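Local coordinates for DMATS type aromatic prenyltransferase (Streptomyces coelicolor, PDB 6ZS0), which probably transfers a dimethylallyl group to carbon 5 of the indole ring of tryptophan, as an aromatic prenyltransferase of the ABBA-barrel fold, at residues V102-M105 and A106-W109; V166-A169 and L170-L173; G196-T199 and E200-K204; V281-D284 and G285-L288; M300-S303 and V304-A308. All blocks are in the same frame, centred on the assembly; numbering follows the deposited sequence.

Contact 1 (V102-M105 and A106-W109); sequences VRTM and ARRW
Val102 O accepts the backbone N-H of Ala106 at 2.9 Å, the first of four successive i to i+4 bonds in the last turns of helix 91-109, one of the helices that surround the antiparallel barrel of the ABBA fold. Ala106 CB, its methyl, lies 3.5 Å from Arg103 O. Arg103 in turn receives the N-H of Arg107 on its carbonyl oxygen, while the end of its own side chain leads away from this turn. Arg107 folds back over this turn: its chain is extended as far as CD and then kinks (chi3 -58°), which swings the guanidinium over the backbone with Thr104 CA beneath one face, toward the rim. At Thr104 the hydroxyl is bonded to Glu100 O one turn earlier, and Arg107 NH1 comes within 3.0 Å of the same OG1. Thr104 O takes the N-H of Arg108 at 3.1 Å. Met105 O closes the row: Trp109 N reaches it at 2.9 Å, and Arg108 N adds a weak bond. The Met105 side chain points inward to Cys136 and Leu138 of strand 135-139 and to Ala38 of helix 25-39, and so joins this helix to the barrel wall. Trp109 turns its six-membered ring back along the helix beside the root of that side chain. Its CZ3 lies 3.7 Å from Met105 CB and 3.8 Å from Met105 CG.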
loop_
_atom_site.group_PDB
_atom_site.type_symbol
_atom_site.label_atom_id
_atom_site.label_comp_id
_atom_site.label_asym_id
_atom_site.label_seq_id
_atom_site.Cartn_x
_atom_site.Cartn_y
_atom_site.Cartn_z
ATOM N N VAL A 102 2.519 -5.452 15.777
ATOM C CA VAL A 102 3.561 -6.200 15.023
ATOM C C VAL A 102 4.205 -7.228 15.949
ATOM O O VAL A 102 4.442 -8.368 15.514
ATOM C CB VAL A 102 4.588 -5.249 14.392
ATOM C CG1 VAL A 102 5.763 -5.985 13.769
ATOM C CG2 VAL A 102 3.902 -4.349 13.365
ATOM N N ARG A 103 4.485 -6.869 17.195
ATOM C CA ARG A 103 5.128 -7.838 18.116
ATOM C C ARG A 103 4.172 -8.990 18.405
ATOM O O ARG A 103 4.644 -10.115 18.502
ATOM C CB ARG A 103 5.602 -7.135 19.369
ATOM C CG ARG A 103 6.860 -6.345 19.094
ATOM C CD ARG A 103 7.219 -5.510 20.266
ATOM N NE ARG A 103 8.505 -4.910 19.988
ATOM C CZ ARG A 103 9.059 -3.976 20.730
ATOM N NH1 ARG A 103 8.422 -3.499 21.786
ATOM N NH2 ARG A 103 10.254 -3.521 20.396
ATOM N N THR A 104 2.883 -8.724 18.553
ATOM C CA THR A 104 1.889 -9.805 18.718
ATOM C C THR A 104 1.915 -10.733 17.506
ATOM O O THR A 104 1.916 -11.964 17.665
ATOM C CB THR A 104 0.512 -9.223 18.999
ATOM O OG1 THR A 104 0.669 -8.487 20.219
ATOM C CG2 THR A 104 -0.547 -10.290 19.153
ATOM N N MET A 105 1.992 -10.189 16.304
ATOM C CA MET A 105 2.072 -11.044 15.097
ATOM C C MET A 105 3.360 -11.867 15.147
ATOM O O MET A 105 3.322 -13.051 14.764
ATOM C CB MET A 105 2.055 -10.176 13.841
ATOM C CG MET A 105 0.758 -9.453 13.662
ATOM S SD MET A 105 0.926 -8.235 12.295
ATOM C CE MET A 105 -0.598 -7.322 12.515
ATOM N N ALA A 106 4.463 -11.272 15.573
ATOM C CA ALA A 106 5.781 -11.954 15.647
ATOM C C ALA A 106 5.705 -13.095 16.657
ATOM O O ALA A 106 6.319 -14.156 16.362
ATOM C CB ALA A 106 6.887 -11.007 15.988
ATOM N N ARG A 107 5.013 -12.935 17.764
ATOM C CA ARG A 107 4.912 -14.021 18.780
ATOM C C ARG A 107 4.041 -15.141 18.220
ATOM O O ARG A 107 4.232 -16.312 18.618
ATOM C CB ARG A 107 4.374 -13.499 20.097
ATOM C CG ARG A 107 5.309 -12.529 20.797
ATOM C CD ARG A 107 4.869 -12.304 22.228
ATOM N NE ARG A 107 3.508 -11.797 22.331
ATOM C CZ ARG A 107 3.132 -10.526 22.220
ATOM N NH1 ARG A 107 1.853 -10.213 22.346
ATOM N NH2 ARG A 107 4.022 -9.573 21.985
ATOM N N ARG A 108 3.138 -14.826 17.319
ATOM C CA ARG A 108 2.251 -15.832 16.709
ATOM C C ARG A 108 2.996 -16.643 15.646
ATOM O O ARG A 108 2.849 -17.898 15.659
ATOM C CB ARG A 108 1.031 -15.160 16.099
ATOM C CG ARG A 108 0.037 -16.135 15.488
ATOM C CD ARG A 108 -1.258 -15.455 15.169
ATOM N NE ARG A 108 -2.133 -16.393 14.482
ATOM C CZ ARG A 108 -3.367 -16.143 14.096
ATOM N NH1 ARG A 108 -4.045 -17.079 13.453
ATOM N NH2 ARG A 108 -3.918 -14.968 14.342
ATOM N N TRP A 109 3.680 -15.972 14.722
ATOM C CA TRP A 109 4.312 -16.613 13.526
ATOM C C TRP A 109 5.841 -16.704 13.632
ATOM O O TRP A 109 6.450 -17.363 12.785
ATOM C CB TRP A 109 3.880 -15.896 12.246
ATOM C CG TRP A 109 2.406 -15.982 12.041
ATOM C CD1 TRP A 109 1.661 -17.117 11.978
ATOM C CD2 TRP A 109 1.488 -14.887 11.886
ATOM N NE1 TRP A 109 0.337 -16.807 11.816
ATOM C CE2 TRP A 109 0.199 -15.453 11.748
ATOM C CE3 TRP A 109 1.621 -13.494 11.863
ATOM C CZ2 TRP A 109 -0.940 -14.665 11.584
ATOM C CZ3 TRP A 109 0.492 -12.716 11.695
ATOM C CH2 TRP A 109 -0.769 -13.299 11.561
#

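Contact 2 (V166-A169 and L170-L173); sequences VREA and LRRL
Leu170 N, Arg171 N and Arg172 N bond to the carbonyls of Val166, Arg167 and Glu168 in regular alpha-helical fashion, before a weaker Leu173 N to Ala169 O bond where helix 162-175 widens into a pi-type turn. On the outer side, Glu168 sits in a three-residue salt-bridge network. Its chain bends at chi2 (60°), bringing the carboxylate round to the next turn. Arg171 grips it side-on with two nitrogens: NE to Glu168 OE1 at 2.9 Å, almost straight, and NH2 to Glu168 OE2 at 2.8 Å on the syn side. Arg172 NE meets the same Glu168 OE2 at 2.9 Å from the anti side, its guanidinium nearly perpendicular to the carboxylate (88°). On the inner side, Val166 CG1 and Leu170 CD1 lie side by side, 3.9 Å apart, and both residues pack on Val205 of strand 202-209. The far end of Arg172 is held by Asp121 and by Glu118 O, so this arginine joins helix 162-175 to the region of helix 120-123. With two arginines sharing one carboxylate through three bonds, Glu168 is likely to stay ionised and its rotation is fixed, while Arg172 links two acids, Glu168 through NE and Asp121 through NH1.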
loop_
_atom_site.group_PDB
_atom_site.type_symbol
_atom_site.label_atom_id
_atom_site.label_comp_id
_atom_site.label_asym_id
_atom_site.label_seq_id
_atom_site.Cartn_x
_atom_site.Cartn_y
_atom_site.Cartn_z
ATOM N N VAL A 166 16.669 8.197 6.147
ATOM C CA VAL A 166 16.718 7.068 5.180
ATOM C C VAL A 166 18.170 6.575 5.064
ATOM O O VAL A 166 18.402 5.329 5.078
ATOM C CB VAL A 166 16.133 7.439 3.811
ATOM C CG1 VAL A 166 16.332 6.319 2.813
ATOM C CG2 VAL A 166 14.653 7.825 3.895
ATOM N N ARG A 167 19.113 7.498 4.921
ATOM C CA ARG A 167 20.534 7.120 4.770
ATOM C C ARG A 167 20.966 6.298 5.991
ATOM O O ARG A 167 21.567 5.254 5.802
ATOM C CB ARG A 167 21.401 8.361 4.565
ATOM C CG ARG A 167 22.890 8.054 4.550
ATOM C CD ARG A 167 23.720 9.311 4.533
ATOM N NE ARG A 167 23.496 10.134 3.351
ATOM C CZ ARG A 167 24.042 9.921 2.147
ATOM N NH1 ARG A 167 23.801 10.764 1.156
ATOM N NH2 ARG A 167 24.815 8.872 1.926
ATOM N N GLU A 168 20.640 6.741 7.207
ATOM C CA GLU A 168 21.049 6.050 8.450
ATOM C C GLU A 168 20.333 4.704 8.533
ATOM O O GLU A 168 20.973 3.715 8.892
ATOM C CB GLU A 168 20.754 6.900 9.686
ATOM C CG GLU A 168 21.072 6.200 10.998
ATOM C CD GLU A 168 22.521 5.765 11.210
ATOM O OE1 GLU A 168 23.398 6.119 10.376
ATOM O OE2 GLU A 168 22.766 5.080 12.212
ATOM N N ALA A 169 19.041 4.642 8.191
ATOM C CA ALA A 169 18.301 3.354 8.209
ATOM C C ALA A 169 19.003 2.325 7.317
ATOM O O ALA A 169 19.218 1.176 7.761
ATOM C CB ALA A 169 16.867 3.559 7.786
ATOM N N LEU A 170 19.363 2.717 6.100
ATOM C CA LEU A 170 19.924 1.768 5.106
ATOM C C LEU A 170 21.279 1.278 5.619
ATOM O O LEU A 170 21.525 0.069 5.569
ATOM C CB LEU A 170 20.029 2.451 3.748
ATOM C CG LEU A 170 18.688 2.684 3.053
ATOM C CD1 LEU A 170 18.875 3.575 1.832
ATOM C CD2 LEU A 170 18.042 1.359 2.664
ATOM N N ARG A 171 22.080 2.189 6.165
ATOM C CA ARG A 171 23.392 1.843 6.769
ATOM C C ARG A 171 23.198 0.790 7.863
ATOM O O ARG A 171 23.898 -0.234 7.846
ATOM C CB ARG A 171 24.075 3.089 7.331
ATOM C CG ARG A 171 25.493 2.826 7.808
ATOM C CD ARG A 171 25.970 3.845 8.810
ATOM N NE ARG A 171 25.245 3.843 10.071
ATOM C CZ ARG A 171 25.374 2.934 11.036
ATOM N NH1 ARG A 171 26.192 1.904 10.900
ATOM N NH2 ARG A 171 24.671 3.053 12.146
ATOM N N ARG A 172 22.292 1.031 8.797
ATOM C CA ARG A 172 22.054 0.106 9.922
ATOM C C ARG A 172 21.590 -1.255 9.389
ATOM O O ARG A 172 21.817 -2.248 10.087
ATOM C CB ARG A 172 21.026 0.678 10.890
ATOM C CG ARG A 172 21.443 1.969 11.577
ATOM C CD ARG A 172 20.345 2.322 12.535
ATOM N NE ARG A 172 20.554 3.547 13.292
ATOM C CZ ARG A 172 19.797 3.915 14.320
ATOM N NH1 ARG A 172 18.801 3.141 14.727
ATOM N NH2 ARG A 172 20.058 5.040 14.968
ATOM N N LEU A 173 20.945 -1.308 8.214
ATOM C CA LEU A 173 20.415 -2.574 7.643
ATOM C C LEU A 173 21.490 -3.240 6.768
ATOM O O LEU A 173 21.144 -4.164 6.019
ATOM C CB LEU A 173 19.135 -2.295 6.843
ATOM C CG LEU A 173 17.930 -1.770 7.633
ATOM C CD1 LEU A 173 16.787 -1.445 6.686
ATOM C CD2 LEU A 173 17.462 -2.757 8.685
#

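Contact 3 (G196-T199 and E200-K204); sequences GNWT and EPRAK
Arg202 and Trp198 meet by stacking: the guanidinium lies flat on the indole, planes 7° apart and centres 3.4 Å apart, in the turn between antiparallel strands 191-195 and 202-209 of the barrel. The charge makes this a cation-pi contact as well, with Arg202 CZ almost straight above the six-membered ring; Arg202 NH1 stands 3.4 Å from Trp198 CH2. A CH-pi contact extends the overlap, Arg202 CD lying 4.0 Å from the centroid of the five-membered ring. The extended Arg202 chain thus covers both rings, crossing the tryptophan side chain at about a right angle. Trp198 CG takes the crowded position between backbone N and carbonyl carbon (chi1 49°), folding the indole back over the loop. Its other face receives Gly196 N, 3.4 Å above the plane near the rim, where a side chain on Gly196 would collide with the ring. One hydrogen bond fixes the indole, NE1 to Asp194 O; Trp198 CD1 also comes to 3.0 Å from Glu200 O. Face-on stacking leaves the guanidinium N-H bonds directed along its own plane rather than into the ring. The attraction is probably electrostatic and dispersive, and needs no acceptor from the indole on this partly exposed turn.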
loop_
_atom_site.group_PDB
_atom_site.type_symbol
_atom_site.label_atom_id
_atom_site.label_comp_id
_atom_site.label_asym_id
_atom_site.label_seq_id
_atom_site.Cartn_x
_atom_site.Cartn_y
_atom_site.Cartn_z
ATOM N N GLY A 196 9.957 -11.724 7.939
ATOM C CA GLY A 196 9.644 -13.158 7.811
ATOM C C GLY A 196 10.636 -13.991 8.590
ATOM O O GLY A 196 11.180 -13.490 9.590
ATOM N N ASN A 197 10.884 -15.219 8.146
ATOM C CA ASN A 197 11.767 -16.167 8.865
ATOM C C ASN A 197 13.239 -15.897 8.510
ATOM O O ASN A 197 14.110 -16.705 8.903
ATOM C CB ASN A 197 11.353 -17.600 8.572
ATOM C CG ASN A 197 11.592 -18.027 7.140
ATOM O OD1 ASN A 197 11.866 -17.196 6.263
ATOM N ND2 ASN A 197 11.515 -19.334 6.905
ATOM N N TRP A 198 13.509 -14.810 7.792
ATOM C CA TRP A 198 14.879 -14.348 7.448
ATOM C C TRP A 198 15.303 -13.308 8.494
ATOM O O TRP A 198 14.401 -12.644 9.079
ATOM C CB TRP A 198 14.930 -13.807 6.012
ATOM C CG TRP A 198 13.847 -12.816 5.697
ATOM C CD1 TRP A 198 13.869 -11.472 5.945
ATOM C CD2 TRP A 198 12.563 -13.088 5.105
ATOM N NE1 TRP A 198 12.700 -10.889 5.542
ATOM C CE2 TRP A 198 11.872 -11.851 5.025
ATOM C CE3 TRP A 198 11.921 -14.242 4.642
ATOM C CZ2 TRP A 198 10.590 -11.743 4.479
ATOM C CZ3 TRP A 198 10.643 -14.138 4.126
ATOM C CH2 TRP A 198 9.988 -12.902 4.040
ATOM N N THR A 199 16.606 -13.212 8.772
ATOM C CA THR A 199 17.206 -12.119 9.585
ATOM C C THR A 199 17.784 -11.066 8.618
ATOM O O THR A 199 17.823 -9.864 9.006
ATOM C CB THR A 199 18.207 -12.682 10.606
ATOM O OG1 THR A 199 17.496 -13.549 11.497
ATOM C CG2 THR A 199 18.910 -11.615 11.418
ATOM N N GLU A 200 18.163 -11.479 7.400
ATOM C CA GLU A 200 18.617 -10.571 6.312
ATOM C C GLU A 200 17.492 -9.595 5.967
ATOM O O GLU A 200 16.456 -9.993 5.440
ATOM C CB GLU A 200 19.036 -11.349 5.061
ATOM C CG GLU A 200 19.805 -10.503 4.058
ATOM C CD GLU A 200 20.941 -9.682 4.655
ATOM O OE1 GLU A 200 21.106 -8.507 4.239
ATOM O OE2 GLU A 200 21.657 -10.216 5.544
ATOM N N PRO A 201 17.658 -8.284 6.240
ATOM C CA PRO A 201 16.597 -7.316 5.959
ATOM C C PRO A 201 16.225 -7.218 4.466
ATOM O O PRO A 201 17.095 -7.299 3.623
ATOM C CB PRO A 201 17.184 -5.979 6.456
ATOM C CG PRO A 201 18.685 -6.196 6.481
ATOM C CD PRO A 201 18.851 -7.658 6.833
ATOM N N ARG A 202 14.936 -7.046 4.191
ATOM C CA ARG A 202 14.413 -6.633 2.865
ATOM C C ARG A 202 13.883 -5.199 3.012
ATOM O O ARG A 202 12.797 -5.039 3.560
ATOM C CB ARG A 202 13.415 -7.697 2.429
ATOM C CG ARG A 202 13.967 -9.104 2.633
ATOM C CD ARG A 202 13.190 -10.188 1.921
ATOM N NE ARG A 202 13.868 -11.472 2.089
ATOM C CZ ARG A 202 13.323 -12.659 1.831
ATOM N NH1 ARG A 202 12.074 -12.744 1.394
ATOM N NH2 ARG A 202 14.029 -13.762 2.025
ATOM N N ALA A 203 14.681 -4.203 2.611
ATOM C CA ALA A 203 14.441 -2.761 2.888
ATOM C C ALA A 203 13.900 -2.093 1.634
ATOM O O ALA A 203 14.482 -2.266 0.555
ATOM C CB ALA A 203 15.693 -2.076 3.341
ATOM N N LYS A 204 12.819 -1.334 1.794
ATOM C CA LYS A 204 12.124 -0.655 0.683
ATOM C C LYS A 204 12.114 0.841 0.977
ATOM O O LYS A 204 11.669 1.219 2.075
ATOM C CB LYS A 204 10.709 -1.218 0.543
ATOM C CG LYS A 204 10.644 -2.706 0.215
ATOM C CD LYS A 204 9.231 -3.281 0.286
ATOM C CE LYS A 204 8.991 -4.366 -0.751
ATOM N NZ LYS A 204 8.769 -3.799 -2.103
#

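Contact 4 (V281-D284 and G285-L288); sequences VRHD and GEAL
Arg282 and Glu286 cross with their flat ends nearly perpendicular, guanidinium and carboxylate planes 84° apart, at the start of helix 284-297. The glutamate, extended beyond CG, reaches back along the loop. Its OE2 offers the syn lone pair to Arg282 NH2 in a salt bridge of 2.7 Å, while its OE1 takes the backbone N-H of Arg282, the residue before the N-cap, at 2.9 Å and from well above the carboxylate plane. His283, the N-cap, crosses the same glutamate at about a right angle, and Glu286 CG lies over the imidazole face, 4.1 Å from its centroid. At the edge of that ring, Gly285 N is 3.0 Å from His283 ND1; a CB on Gly285 would run into His283 CE1. Val281 slides past the glutamate in the opposite direction, its CB 3.9 Å from Glu286 CB. Were Glu286 an alanine, the N-H of Arg282 would probably lose its acceptor and the guanidinium, without its carboxylate, would be set free to turn. Asp284 ties the helix start to Arg315, Leu323 N and Ile324 N at the head of strand 324-332, and Leu288 fits between that strand and helix 303-312.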
loop_
_atom_site.group_PDB
_atom_site.type_symbol
_atom_site.label_atom_id
_atom_site.label_comp_id
_atom_site.label_asym_id
_atom_site.label_seq_id
_atom_site.Cartn_x
_atom_site.Cartn_y
_atom_site.Cartn_z
ATOM N N VAL A 281 -9.120 10.081 -13.591
ATOM C CA VAL A 281 -10.270 9.413 -14.256
ATOM C C VAL A 281 -11.561 10.147 -13.910
ATOM O O VAL A 281 -11.610 10.793 -12.872
ATOM C CB VAL A 281 -10.378 7.950 -13.819
ATOM C CG1 VAL A 281 -9.189 7.152 -14.286
ATOM C CG2 VAL A 281 -10.565 7.835 -12.318
ATOM N N ARG A 282 -12.602 9.937 -14.717
ATOM C CA ARG A 282 -13.969 10.430 -14.410
ATOM C C ARG A 282 -14.609 9.546 -13.346
ATOM O O ARG A 282 -15.412 10.056 -12.589
ATOM C CB ARG A 282 -14.858 10.387 -15.651
ATOM C CG ARG A 282 -14.396 11.260 -16.796
ATOM C CD ARG A 282 -15.307 11.067 -18.010
ATOM N NE ARG A 282 -15.019 11.986 -19.111
ATOM C CZ ARG A 282 -14.069 11.814 -20.038
ATOM N NH1 ARG A 282 -13.910 12.725 -20.990
ATOM N NH2 ARG A 282 -13.275 10.750 -20.001
ATOM N N HIS A 283 -14.310 8.251 -13.349
ATOM C CA HIS A 283 -14.966 7.259 -12.466
ATOM C C HIS A 283 -14.173 5.961 -12.467
ATOM O O HIS A 283 -13.222 5.809 -13.275
ATOM C CB HIS A 283 -16.451 7.051 -12.851
ATOM C CG HIS A 283 -16.656 6.734 -14.293
ATOM N ND1 HIS A 283 -16.267 5.539 -14.829
ATOM C CD2 HIS A 283 -17.189 7.461 -15.306
ATOM C CE1 HIS A 283 -16.566 5.521 -16.127
ATOM N NE2 HIS A 283 -17.133 6.691 -16.437
ATOM N N ASP A 284 -14.556 5.040 -11.603
ATOM C CA ASP A 284 -13.862 3.744 -11.468
ATOM C C ASP A 284 -14.067 2.869 -12.700
ATOM O O ASP A 284 -13.255 1.954 -12.906
ATOM C CB ASP A 284 -14.285 3.044 -10.177
ATOM C CG ASP A 284 -13.534 3.626 -9.009
ATOM O OD1 ASP A 284 -12.285 3.539 -9.057
ATOM O OD2 ASP A 284 -14.183 4.118 -8.075
ATOM N N GLY A 285 -15.075 3.123 -13.525
ATOM C CA GLY A 285 -15.177 2.395 -14.812
ATOM C C GLY A 285 -13.941 2.644 -15.670
ATOM O O GLY A 285 -13.391 1.685 -16.272
ATOM N N GLU A 286 -13.511 3.897 -15.754
ATOM C CA GLU A 286 -12.300 4.306 -16.500
ATOM C C GLU A 286 -11.063 3.725 -15.826
ATOM O O GLU A 286 -10.201 3.232 -16.516
ATOM C CB GLU A 286 -12.199 5.819 -16.568
ATOM C CG GLU A 286 -13.215 6.445 -17.480
ATOM C CD GLU A 286 -12.923 7.898 -17.803
ATOM O OE1 GLU A 286 -12.024 8.481 -17.177
ATOM O OE2 GLU A 286 -13.610 8.449 -18.683
ATOM N N ALA A 287 -10.966 3.797 -14.496
ATOM C CA ALA A 287 -9.801 3.219 -13.787
ATOM C C ALA A 287 -9.697 1.719 -14.098
ATOM O O ALA A 287 -8.571 1.245 -14.338
ATOM C CB ALA A 287 -9.892 3.508 -12.317
ATOM N N LEU A 288 -10.832 1.004 -14.087
ATOM C CA LEU A 288 -10.893 -0.454 -14.340
ATOM C C LEU A 288 -10.446 -0.722 -15.785
ATOM O O LEU A 288 -9.639 -1.663 -16.010
ATOM C CB LEU A 288 -12.308 -0.984 -14.059
ATOM C CG LEU A 288 -12.425 -2.507 -13.902
ATOM C CD1 LEU A 288 -11.661 -3.003 -12.686
ATOM C CD2 LEU A 288 -13.876 -2.950 -13.764
#

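Contact 5 (M300-S303 and V304-A308); sequences MDAS and VLHRA
The N-terminal cap of helix 303-312 is built here, with Ala302 O collecting donors from His306 and Leu305 in the first turn. Across the turn, His306 ND1 donates to Ala302 O at 2.9 Å. The oxygen lies close to the imidazole plane, whereas the nitrogen stands above the carbonyl plane, 55° out of it. Leu305 N and His306 N add weak bonds to the same Ala302 O. Water 1 links the turn to the helix a second time, donating to Asp301 O and accepting from Leu305 N at 2.9 Å. Ser303 OG turns in between its own N and carbonyl carbon (chi1 68°) and donates to Asp301 OD1 at 2.6 Å, on the syn lone pair. The capping bond proper, Ser303 N to Asp301 OD2, is weak at 3.3 Å. Arg307 N to Ser303 O, 3.1 Å, is the first helical bond here that is not weak. If Ser303 were an alanine, Asp301 OD1 would probably be left without its short bond, and the carboxylate, held by a weak backbone bond, would be freer to swing away from the cap. An acid at this end faces the helix N-terminus, whose partial positive charge is likely to favour its ionised form; Ser303 N is answered by Asp301, His306 N by Ala302 O, and Leu305 N by water 1 and, weakly, Ala302 O.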
loop_
_atom_site.group_PDB
_atom_site.type_symbol
_atom_site.label_atom_id
_atom_site.label_comp_id
_atom_site.label_asym_id
_atom_site.label_seq_id
_atom_site.Cartn_x
_atom_site.Cartn_y
_atom_site.Cartn_z
ATOM N N MET A 300 -1.734 -10.818 -18.787
ATOM C CA MET A 300 -2.567 -11.290 -17.639
ATOM C C MET A 300 -4.039 -10.991 -17.906
ATOM O O MET A 300 -4.321 -10.046 -18.653
ATOM C CB MET A 300 -2.102 -10.658 -16.321
ATOM C CG MET A 300 -0.712 -11.149 -15.962
ATOM S SD MET A 300 0.002 -10.498 -14.467
ATOM C CE MET A 300 0.407 -8.824 -14.982
ATOM N N ASP A 301 -4.925 -11.809 -17.340
ATOM C CA ASP A 301 -6.400 -11.640 -17.410
ATOM C C ASP A 301 -6.847 -10.637 -16.348
ATOM O O ASP A 301 -6.269 -10.671 -15.260
ATOM C CB ASP A 301 -7.131 -12.961 -17.169
ATOM C CG ASP A 301 -8.621 -12.786 -16.918
ATOM O OD1 ASP A 301 -9.087 -13.148 -15.826
ATOM O OD2 ASP A 301 -9.284 -12.261 -17.786
ATOM N N ALA A 302 -7.884 -9.848 -16.648
ATOM C CA ALA A 302 -8.405 -8.749 -15.802
ATOM C C ALA A 302 -9.766 -9.084 -15.161
ATOM O O ALA A 302 -10.227 -8.290 -14.356
ATOM C CB ALA A 302 -8.506 -7.511 -16.644
ATOM N N SER A 303 -10.413 -10.214 -15.488
ATOM C CA SER A 303 -11.759 -10.554 -14.955
ATOM C C SER A 303 -11.743 -10.619 -13.413
ATOM O O SER A 303 -12.740 -10.224 -12.798
ATOM C CB SER A 303 -12.297 -11.836 -15.577
ATOM O OG SER A 303 -11.547 -12.955 -15.156
ATOM N N VAL A 304 -10.648 -11.060 -12.792
ATOM C CA VAL A 304 -10.569 -11.120 -11.304
ATOM C C VAL A 304 -10.684 -9.693 -10.751
ATOM O O VAL A 304 -11.377 -9.512 -9.761
ATOM C CB VAL A 304 -9.300 -11.838 -10.798
ATOM C CG1 VAL A 304 -9.023 -11.573 -9.329
ATOM C CG2 VAL A 304 -9.377 -13.338 -11.022
ATOM N N LEU A 305 -10.063 -8.705 -11.389
ATOM C CA LEU A 305 -10.124 -7.309 -10.877
ATOM C C LEU A 305 -11.556 -6.773 -10.989
ATOM O O LEU A 305 -11.971 -6.054 -10.079
ATOM C CB LEU A 305 -9.132 -6.426 -11.621
ATOM C CG LEU A 305 -9.061 -4.978 -11.128
ATOM C CD1 LEU A 305 -8.559 -4.873 -9.682
ATOM C CD2 LEU A 305 -8.172 -4.158 -12.043
ATOM N N HIS A 306 -12.301 -7.146 -12.038
ATOM C CA HIS A 306 -13.739 -6.763 -12.164
ATOM C C HIS A 306 -14.544 -7.357 -11.004
ATOM O O HIS A 306 -15.363 -6.631 -10.415
ATOM C CB HIS A 306 -14.323 -7.186 -13.518
ATOM C CG HIS A 306 -13.771 -6.424 -14.664
ATOM N ND1 HIS A 306 -12.451 -6.499 -15.025
ATOM C CD2 HIS A 306 -14.357 -5.586 -15.547
ATOM C CE1 HIS A 306 -12.234 -5.732 -16.066
ATOM N NE2 HIS A 306 -13.394 -5.175 -16.422
ATOM N N ARG A 307 -14.306 -8.616 -10.658
ATOM C CA ARG A 307 -14.989 -9.263 -9.514
ATOM C C ARG A 307 -14.539 -8.608 -8.203
ATOM O O ARG A 307 -15.377 -8.493 -7.297
ATOM C CB ARG A 307 -14.717 -10.764 -9.494
ATOM C CG ARG A 307 -15.336 -11.478 -10.687
ATOM C CD ARG A 307 -15.278 -12.987 -10.564
ATOM N NE ARG A 307 -14.253 -13.547 -11.436
ATOM C CZ ARG A 307 -13.225 -14.305 -11.048
ATOM N NH1 ARG A 307 -13.046 -14.626 -9.767
ATOM N NH2 ARG A 307 -12.376 -14.746 -11.959
ATOM N N ALA A 308 -13.267 -8.203 -8.113
ATOM C CA ALA A 308 -12.706 -7.582 -6.890
ATOM C C ALA A 308 -13.469 -6.292 -6.590
ATOM O O ALA A 308 -13.822 -6.070 -5.445
ATOM C CB ALA A 308 -11.236 -7.335 -7.069
HETATM O O HOH W 1 -7.673 -9.523 -12.911
#

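In the fold
The five contacts follow one another along the chain and lie on the periphery of one antiparallel barrel. Contact 3 shares a side of the chain's centre with contact 1 and with contact 2. The centres of contacts 2 and 3 are 14 Å apart and they touch, Leu173 of helix 162-175 packing on Pro201 and on Ala203 of strand 202-209; contact 1 lies 15 Å from contact 3, centre to centre, without touching it. Contacts 4 and 5 form a second pair, 15 Å apart by centres, where Leu288 of helix 284-297 packs on Leu305 and His306 of the next helix, 303-312. Contact 4 lies across the chain's centre from contacts 1 to 3, so helix ends, a helix turn and a strand-connecting loop are shaped at well-separated places round the barrel.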